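Local coordinates for uncharacterized protein (PDB 4O5J) that probably mediates attachment of Helicobacter pylori to host tissue as an outer-membrane adhesin that binds sialic acid-containing glycans, at residues N74-T78 and L173-S177; N104-F108 and T212-N218; T227-I231 and E314-Y318. All blocks are in the same frame, centred on the assembly; numbering follows the deposited sequence.

In the fold
The three contacts lie in the largely helical extracellular adhesion domain of SabA, in a single chain. Contact 1 packs a disulfide-bearing loop against the end of helix 57-76. It stands well apart from the others: its centre is about 36 Å from that of contact 2 and about 35 Å from that of contact 3. Contacts 2 and 3 are neighbours, with centres about 15 Å apart, and Trp-216 joins them: its CB packs on Ile-231 O, and its ring meets that of Tyr-318 edge to face. In sequence, contacts 1 and 2 interleave, whereas contact 3 opens after both have closed. A 1,2-ethanediol, probably from the crystallisation liquor, lies about 5 Å from the Gln-315 side chain.

Contact 1 (N74-T78 and L173-S177); sequences NYNST and LCALS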
loop_
_atom_site.group_PDB
_atom_site.type_symbol
_atom_site.label_atom_id
_atom_site.label_comp_id
_atom_site.label_asym_id
_atom_site.label_seq_id
_atom_site.Cartn_x
_atom_site.Cartn_y
_atom_site.Cartn_z
ATOM N N ASN A 74 2.769 -14.548 0.253
ATOM C CA ASN A 74 2.025 -13.355 -0.165
ATOM C C ASN A 74 0.704 -13.735 -0.813
ATOM O O ASN A 74 -0.295 -13.118 -0.560
ATOM C CB ASN A 74 2.867 -12.511 -1.144
ATOM C CG ASN A 74 2.296 -11.126 -1.325
ATOM O OD1 ASN A 74 1.897 -10.453 -0.334
ATOM N ND2 ASN A 74 2.219 -10.687 -2.575
ATOM N N TYR A 75 0.742 -14.764 -1.660
ATOM C CA TYR A 75 -0.415 -15.201 -2.431
ATOM C C TYR A 75 -1.402 -16.051 -1.633
ATOM O O TYR A 75 -2.611 -15.911 -1.803
ATOM C CB TYR A 75 0.083 -15.962 -3.631
ATOM C CG TYR A 75 -0.977 -16.313 -4.643
ATOM C CD1 TYR A 75 -1.465 -15.352 -5.543
ATOM C CD2 TYR A 75 -1.462 -17.614 -4.717
ATOM C CE1 TYR A 75 -2.445 -15.664 -6.452
ATOM C CE2 TYR A 75 -2.438 -17.967 -5.640
ATOM C CZ TYR A 75 -2.913 -16.990 -6.505
ATOM O OH TYR A 75 -3.865 -17.324 -7.417
ATOM N N ASN A 76 -0.894 -16.911 -0.757
ATOM C CA ASN A 76 -1.721 -17.923 -0.111
ATOM C C ASN A 76 -2.101 -17.669 1.328
ATOM O O ASN A 76 -3.057 -18.226 1.789
ATOM C CB ASN A 76 -1.021 -19.276 -0.197
ATOM C CG ASN A 76 -0.906 -19.739 -1.597
ATOM O OD1 ASN A 76 -1.811 -19.552 -2.396
ATOM N ND2 ASN A 76 0.222 -20.302 -1.929
ATOM N N SER A 77 -1.366 -16.828 2.038
ATOM C CA SER A 77 -1.581 -16.676 3.467
ATOM C C SER A 77 -2.471 -15.490 3.824
ATOM O O SER A 77 -2.618 -14.568 3.050
ATOM C CB SER A 77 -0.242 -16.523 4.187
ATOM O OG SER A 77 -0.424 -16.480 5.600
ATOM N N THR A 78 -3.088 -15.545 5.004
ATOM C CA THR A 78 -3.812 -14.402 5.504
ATOM C C THR A 78 -3.181 -13.992 6.797
ATOM O O THR A 78 -3.763 -13.214 7.540
ATOM C CB THR A 78 -5.300 -14.697 5.758
ATOM O OG1 THR A 78 -5.383 -15.789 6.663
ATOM C CG2 THR A 78 -6.031 -15.083 4.462
ATOM N N LEU A 173 -12.282 -11.730 4.728
ATOM C CA LEU A 173 -11.442 -11.592 3.529
ATOM C C LEU A 173 -10.585 -12.820 3.231
ATOM O O LEU A 173 -9.899 -13.295 4.115
ATOM C CB LEU A 173 -10.544 -10.373 3.622
ATOM C CG LEU A 173 -11.263 -9.035 3.667
ATOM C CD1 LEU A 173 -10.239 -7.981 3.979
ATOM C CD2 LEU A 173 -11.934 -8.736 2.348
ATOM N N CYS A 174 -10.589 -13.302 1.983
ATOM C CA CYS A 174 -9.790 -14.485 1.560
ATOM C C CYS A 174 -8.386 -14.082 1.209
ATOM O O CYS A 174 -8.175 -12.934 0.814
ATOM C CB CYS A 174 -10.411 -15.136 0.294
ATOM S SG CYS A 174 -12.120 -15.459 0.633
ATOM N N ALA A 175 -7.440 -15.040 1.288
ATOM C CA ALA A 175 -6.111 -14.843 0.756
ATOM C C ALA A 175 -6.191 -14.412 -0.718
ATOM O O ALA A 175 -7.229 -14.552 -1.341
ATOM C CB ALA A 175 -5.266 -16.110 0.912
ATOM N N LEU A 176 -5.092 -13.914 -1.278
ATOM C CA LEU A 176 -5.091 -13.438 -2.641
ATOM C C LEU A 176 -5.399 -14.590 -3.602
ATOM O O LEU A 176 -5.817 -14.351 -4.717
ATOM C CB LEU A 176 -3.757 -12.815 -2.999
ATOM C CG LEU A 176 -3.647 -11.269 -2.823
ATOM C CD1 LEU A 176 -4.145 -10.809 -1.472
ATOM C CD2 LEU A 176 -2.218 -10.755 -3.073
ATOM N N SER A 177 -5.181 -15.831 -3.179
ATOM C CA SER A 177 -5.461 -17.007 -4.010
ATOM C C SER A 177 -6.938 -17.266 -4.220
ATOM O O SER A 177 -7.322 -18.048 -5.073
ATOM C CB SER A 177 -4.819 -18.244 -3.418
ATOM O OG SER A 177 -5.385 -18.540 -2.168
HETATM O O HOH W 1 -2.830 -13.466 0.504
HETATM O O HOH W 2 -4.511 -20.108 0.123
#
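Tyr-75, in the last turn of helix 57-76, turns one face of its ring to Ser-177 of a loop bridged by the Cys-174 to Cys-179 disulfide. This is a helix C-terminus packed against a disulfide loop, in the helical adhesion domain. The close-packed part starts at the tyrosine. With CG swung opposite the backbone N (chi1 -171°), the ring is placed with Ser-177 CA 3.5 Å above its plane, offset toward the rim, and the serine CB sits 3.3 Å from Tyr-75 CE2. The ring also stacks with His-264, and helix 241-268 meets the contact again where Leu-176 touches Ser-260. Leu-176 CB lies 3.5 Å from Tyr-75 O, and its CD2 reaches the carbonyl of Asn-74, whose amide is held by Ile-83 N and, weakly, by Ser-260 OG. The alanine methyl points at the helix end, with Ala-175 CB 3.2 Å from Asn-76 O. Thr-78 closes this side: it turns CG2 opposite its carbonyl carbon, which sets the methyl 3.5 Å from Ala-175 N.

The direct polar link is modest: Ser-177 N donates to Tyr-75 O at 2.9 Å, but the angle at the hydrogen is only 123°, so the bond is weak. Water does much of the remaining joining. Water 1 accepts from Leu-176 N and lies within hydrogen-bonding distance of the Ser-77 and Asn-74 carbonyls, the latter also bonded by Ser-81 OG, beside the point where the chain leaves helical geometry at Ser-77.

The looser side is the hydroxyl of Ser-177, an exposed residue. There water 2 lies 2.9 Å from Ser-177 OG and donates a hydrogen bond to Asn-76 O.

Contact 2 (N104-F108 and T212-N218); sequences NYFTF and TAMMWKN
Asn-218 stands roughly perpendicular to Tyr-105, with the amide and ring planes 44° apart. The tyrosine presents an edge to the asparagine backbone, CD2 lying 3.4 Å from Asn-218 O. The amide itself turns to the neighbouring peptide: Asn-218 ND2 donates to Phe-106 O at 3.0 Å in a nearly straight bond (174°), the acceptor only 1° out of the amide plane. Its other end, OD1, is held by Asn-135 ND2, so both ends of the amide are engaged and its rotation is fixed. Water 3, in the plane of the Tyr-105 ring at its edge, bonds the phenol OH and donates weakly to OD1.

Thr-107 O takes the N-H of Met-215 on a lone pair at 2.7 Å. Met-215 belongs to strand 214-215, which forms a two-stranded antiparallel sheet with 234-235. In this way the non-regular segment 104-108 joins the sheet margin through a single backbone bond. The side chains of Thr-107 and Met-214 run alongside each other in the same sense, with Thr-107 OG1 only 3.0 Å from Met-214 CB; that hydroxyl is hydrogen-bonded to Tyr-101 O. Met-215, bent at its third torsion, folds its CE back to 3.4 Å from Thr-107 O. Beyond it, Phe-108 lies nearly square to Thr-212, whose CG2 rests 3.6 Å from Phe-108 CB.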
loop_
_atom_site.group_PDB
_atom_site.type_symbol
_atom_site.label_atom_id
_atom_site.label_comp_id
_atom_site.label_asym_id
_atom_site.label_seq_id
_atom_site.Cartn_x
_atom_site.Cartn_y
_atom_site.Cartn_z
ATOM N N ASN A 104 -22.205 7.144 13.317
ATOM C CA ASN A 104 -23.343 7.249 14.204
ATOM C C ASN A 104 -23.812 8.677 14.403
ATOM O O ASN A 104 -24.773 8.933 15.132
ATOM C CB ASN A 104 -23.085 6.561 15.528
ATOM C CG ASN A 104 -21.852 7.212 16.279
ATOM O OD1 ASN A 104 -21.459 8.344 15.989
ATOM N ND2 ASN A 104 -21.262 6.491 17.197
ATOM N N TYR A 105 -23.136 9.629 13.747
ATOM C CA TYR A 105 -23.514 11.034 13.859
ATOM C C TYR A 105 -22.771 11.790 12.779
ATOM O O TYR A 105 -21.548 12.029 12.916
ATOM C CB TYR A 105 -23.158 11.547 15.267
ATOM C CG TYR A 105 -23.696 12.915 15.544
ATOM C CD1 TYR A 105 -25.043 13.117 15.918
ATOM C CD2 TYR A 105 -22.880 14.018 15.467
ATOM C CE1 TYR A 105 -25.544 14.392 16.165
ATOM C CE2 TYR A 105 -23.369 15.295 15.725
ATOM C CZ TYR A 105 -24.674 15.473 16.062
ATOM O OH TYR A 105 -25.112 16.746 16.272
ATOM N N PHE A 106 -23.471 12.154 11.704
ATOM C CA PHE A 106 -22.822 12.657 10.500
ATOM C C PHE A 106 -22.170 14.040 10.692
ATOM O O PHE A 106 -22.579 14.813 11.532
ATOM C CB PHE A 106 -23.807 12.784 9.323
ATOM C CG PHE A 106 -24.754 11.588 9.156
ATOM C CD1 PHE A 106 -24.370 10.320 9.599
ATOM C CD2 PHE A 106 -25.981 11.767 8.535
ATOM C CE1 PHE A 106 -25.220 9.212 9.458
ATOM C CE2 PHE A 106 -26.858 10.630 8.357
ATOM C CZ PHE A 106 -26.477 9.370 8.850
ATOM N N THR A 107 -21.189 14.310 9.836
ATOM C CA THR A 107 -20.592 15.637 9.756
ATOM C C THR A 107 -21.322 16.439 8.678
ATOM O O THR A 107 -20.852 17.500 8.235
ATOM C CB THR A 107 -19.100 15.527 9.417
ATOM O OG1 THR A 107 -18.973 14.908 8.132
ATOM C CG2 THR A 107 -18.364 14.699 10.467
ATOM N N PHE A 108 -22.501 15.952 8.261
ATOM C CA PHE A 108 -23.333 16.674 7.275
ATOM C C PHE A 108 -24.801 16.383 7.577
ATOM O O PHE A 108 -25.128 15.459 8.339
ATOM C CB PHE A 108 -22.964 16.213 5.855
ATOM C CG PHE A 108 -22.957 14.710 5.693
ATOM C CD1 PHE A 108 -24.154 14.012 5.348
ATOM C CD2 PHE A 108 -21.787 13.983 5.883
ATOM C CE1 PHE A 108 -24.146 12.607 5.197
ATOM C CE2 PHE A 108 -21.772 12.582 5.712
ATOM C CZ PHE A 108 -22.965 11.882 5.392
ATOM N N THR A 212 -20.581 17.934 -0.834
ATOM C CA THR A 212 -21.079 18.119 0.501
ATOM C C THR A 212 -19.864 18.248 1.418
ATOM O O THR A 212 -19.011 17.346 1.457
ATOM C CB THR A 212 -21.907 16.887 0.936
ATOM O OG1 THR A 212 -23.140 16.891 0.145
ATOM C CG2 THR A 212 -22.309 17.001 2.414
ATOM N N ALA A 213 -19.788 19.335 2.175
ATOM C CA ALA A 213 -18.617 19.545 3.070
ATOM C C ALA A 213 -18.812 18.823 4.375
ATOM O O ALA A 213 -19.950 18.672 4.835
ATOM C CB ALA A 213 -18.432 21.058 3.287
ATOM N N MET A 214 -17.732 18.356 4.997
ATOM C CA MET A 214 -17.869 17.732 6.297
ATOM C C MET A 214 -17.567 18.713 7.429
ATOM O O MET A 214 -16.539 19.447 7.404
ATOM C CB MET A 214 -17.009 16.435 6.392
ATOM C CG MET A 214 -15.541 16.626 6.181
ATOM S SD MET A 214 -14.610 15.059 6.234
ATOM C CE MET A 214 -14.806 14.537 7.953
ATOM N N MET A 215 -18.435 18.739 8.441
ATOM C CA MET A 215 -18.270 19.625 9.587
ATOM C C MET A 215 -17.547 18.861 10.712
ATOM O O MET A 215 -18.198 18.128 11.494
ATOM C CB MET A 215 -19.642 20.095 10.062
ATOM C CG MET A 215 -20.390 20.892 8.999
ATOM S SD MET A 215 -22.080 21.404 9.496
ATOM C CE MET A 215 -22.955 19.815 9.489
ATOM N N TRP A 216 -16.233 18.988 10.794
ATOM C CA TRP A 216 -15.460 18.266 11.821
ATOM C C TRP A 216 -15.879 18.604 13.237
ATOM O O TRP A 216 -15.696 17.798 14.134
ATOM C CB TRP A 216 -13.963 18.472 11.668
ATOM C CG TRP A 216 -13.375 17.730 10.510
ATOM C CD1 TRP A 216 -13.481 18.049 9.176
ATOM C CD2 TRP A 216 -12.510 16.555 10.579
ATOM N NE1 TRP A 216 -12.773 17.123 8.398
ATOM C CE2 TRP A 216 -12.163 16.206 9.222
ATOM C CE3 TRP A 216 -11.995 15.780 11.629
ATOM C CZ2 TRP A 216 -11.332 15.136 8.930
ATOM C CZ3 TRP A 216 -11.181 14.710 11.347
ATOM C CH2 TRP A 216 -10.845 14.370 10.023
ATOM N N LYS A 217 -16.453 19.801 13.457
ATOM C CA LYS A 217 -16.913 20.162 14.783
ATOM C C LYS A 217 -18.035 19.222 15.259
ATOM O O LYS A 217 -18.239 19.070 16.487
ATOM C CB LYS A 217 -17.392 21.618 14.807
ATOM C CG LYS A 217 -17.741 22.126 16.180
ATOM C CD LYS A 217 -16.467 22.114 17.125
ATOM C CE LYS A 217 -16.833 22.610 18.542
ATOM N NZ LYS A 217 -15.663 22.561 19.453
ATOM N N ASN A 218 -18.771 18.581 14.309
ATOM C CA ASN A 218 -19.802 17.597 14.691
ATOM C C ASN A 218 -19.187 16.357 15.365
ATOM O O ASN A 218 -19.904 15.611 16.066
ATOM C CB ASN A 218 -20.654 17.163 13.468
ATOM C CG ASN A 218 -21.777 18.130 13.182
ATOM O OD1 ASN A 218 -21.765 19.282 13.622
ATOM N ND2 ASN A 218 -22.801 17.656 12.427
HETATM O O HOH W 3 -23.232 18.737 16.530
#

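Contact 3 (T227-I231 and E314-Y318); sequences TSGAI and EQYKY
Glu-314 sends CG opposite its backbone N (chi1 -176°) and then bends at chi2 (67°), which brings its chain against Gly-229, while Ile-231 holds CG1 opposite its carbonyl carbon (chi1 -55°), which points CG1 and CD1 at the helix. The closest approach of the glutamate is a tight van der Waals contact, Glu-314 CG to Gly-229 O at 2.9 Å. Ile-231 and Glu-314 run antiparallel alongside each other, Ile-231 CG1 lying 3.6 Å from Glu-314 CG. The isoleucine tip goes on to Gln-315, with Ile-231 CD1 3.5 Å from Gln-315 CG and the two chains nearly perpendicular. Ile-231 also passes Tyr-318 head to tail, its CG1 3.9 Å from Tyr-318 CE2.

Polar grip comes from the tyrosine: Ile-231 N donates to Tyr-318 OH at 3.0 Å, and water 5, in the ring plane at its edge, bonds that OH and apparently donates to Ile-231 O. On the other flank, water 4 bonds Thr-227 OG1 and apparently donates to Glu-314 OE2.

Thr-227 to Ala-230 form a type II beta turn, closed by Ala-230 N to Thr-227 O, with Gly-229 at its third position, where phi is positive. The turn lies against the first turn of helix 313-320, in the loop between strands 214-215 and 234-235, with Trp-216 packing on both Ile-231 and Tyr-318, and Tyr-316 facing helix 343-396.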
loop_
_atom_site.group_PDB
_atom_site.type_symbol
_atom_site.label_atom_id
_atom_site.label_comp_id
_atom_site.label_asym_id
_atom_site.label_seq_id
_atom_site.Cartn_x
_atom_site.Cartn_y
_atom_site.Cartn_z
ATOM N N THR A 227 -9.699 18.721 23.285
ATOM C CA THR A 227 -8.367 19.130 23.735
ATOM C C THR A 227 -7.765 19.961 22.644
ATOM O O THR A 227 -8.378 20.181 21.617
ATOM C CB THR A 227 -7.479 17.931 23.984
ATOM O OG1 THR A 227 -7.223 17.308 22.735
ATOM C CG2 THR A 227 -8.115 16.928 24.915
ATOM N N SER A 228 -6.581 20.492 22.887
ATOM C CA SER A 228 -5.886 21.286 21.889
ATOM C C SER A 228 -5.548 20.358 20.722
ATOM O O SER A 228 -5.473 19.139 20.837
ATOM C CB SER A 228 -4.571 21.950 22.482
ATOM O OG SER A 228 -3.562 20.919 22.554
ATOM N N GLY A 229 -5.321 20.930 19.576
ATOM C CA GLY A 229 -5.152 20.097 18.389
ATOM C C GLY A 229 -6.479 19.655 17.788
ATOM O O GLY A 229 -6.499 19.232 16.620
ATOM N N ALA A 230 -7.581 19.770 18.528
ATOM C CA ALA A 230 -8.922 19.309 18.004
ATOM C C ALA A 230 -9.170 19.839 16.640
ATOM O O ALA A 230 -8.852 20.995 16.356
ATOM C CB ALA A 230 -10.039 19.789 18.926
ATOM N N ILE A 231 -9.783 19.041 15.762
ATOM C CA ILE A 231 -10.128 19.535 14.408
ATOM C C ILE A 231 -11.574 19.966 14.373
ATOM O O ILE A 231 -12.486 19.175 14.704
ATOM C CB ILE A 231 -9.857 18.477 13.355
ATOM C CG1 ILE A 231 -8.401 18.014 13.464
ATOM C CG2 ILE A 231 -10.212 19.011 11.978
ATOM C CD1 ILE A 231 -8.090 16.803 12.625
ATOM N N GLU A 314 -2.855 14.734 13.883
ATOM C CA GLU A 314 -4.114 14.936 14.540
ATOM C C GLU A 314 -5.243 14.244 13.751
ATOM O O GLU A 314 -6.183 13.721 14.351
ATOM C CB GLU A 314 -4.405 16.438 14.618
ATOM C CG GLU A 314 -5.685 16.724 15.381
ATOM C CD GLU A 314 -5.626 16.386 16.872
ATOM O OE1 GLU A 314 -4.505 16.448 17.439
ATOM O OE2 GLU A 314 -6.695 16.094 17.479
ATOM N N GLN A 315 -5.173 14.269 12.433
ATOM C CA GLN A 315 -6.180 13.568 11.611
ATOM C C GLN A 315 -6.057 12.063 11.825
ATOM O O GLN A 315 -7.066 11.371 11.929
ATOM C CB GLN A 315 -6.037 13.915 10.135
ATOM C CG GLN A 315 -6.394 15.364 9.869
ATOM C CD GLN A 315 -6.141 15.718 8.417
ATOM O OE1 GLN A 315 -5.998 14.849 7.571
ATOM N NE2 GLN A 315 -6.108 17.024 8.115
ATOM N N TYR A 316 -4.841 11.559 11.930
ATOM C CA TYR A 316 -4.630 10.144 12.146
ATOM C C TYR A 316 -5.212 9.770 13.511
ATOM O O TYR A 316 -5.844 8.700 13.654
ATOM C CB TYR A 316 -3.136 9.802 12.057
ATOM C CG TYR A 316 -2.842 8.335 12.173
ATOM C CD1 TYR A 316 -3.180 7.464 11.132
ATOM C CD2 TYR A 316 -2.271 7.764 13.318
ATOM C CE1 TYR A 316 -2.955 6.105 11.206
ATOM C CE2 TYR A 316 -2.042 6.360 13.393
ATOM C CZ TYR A 316 -2.384 5.554 12.331
ATOM O OH TYR A 316 -2.156 4.190 12.360
ATOM N N LYS A 317 -5.003 10.644 14.515
ATOM C CA LYS A 317 -5.521 10.356 15.858
ATOM C C LYS A 317 -7.049 10.195 15.805
ATOM O O LYS A 317 -7.601 9.321 16.454
ATOM C CB LYS A 317 -5.099 11.462 16.873
ATOM C CG LYS A 317 -5.622 11.298 18.271
ATOM C CD LYS A 317 -5.199 9.982 18.942
ATOM C CE LYS A 317 -3.684 9.848 19.186
ATOM N NZ LYS A 317 -3.180 8.477 19.617
ATOM N N TYR A 318 -7.740 11.064 15.066
ATOM C CA TYR A 318 -9.214 10.977 14.921
ATOM C C TYR A 318 -9.579 9.628 14.269
ATOM O O TYR A 318 -10.451 8.924 14.750
ATOM C CB TYR A 318 -9.751 12.096 14.052
ATOM C CG TYR A 318 -10.151 13.320 14.770
ATOM C CD1 TYR A 318 -11.511 13.650 14.929
ATOM C CD2 TYR A 318 -9.192 14.204 15.344
ATOM C CE1 TYR A 318 -11.898 14.796 15.572
ATOM C CE2 TYR A 318 -9.628 15.376 16.002
ATOM C CZ TYR A 318 -10.950 15.651 16.123
ATOM O OH TYR A 318 -11.394 16.798 16.809
HETATM O O HOH W 4 -6.662 16.598 20.196
HETATM O O HOH W 5 -13.947 17.560 16.485
#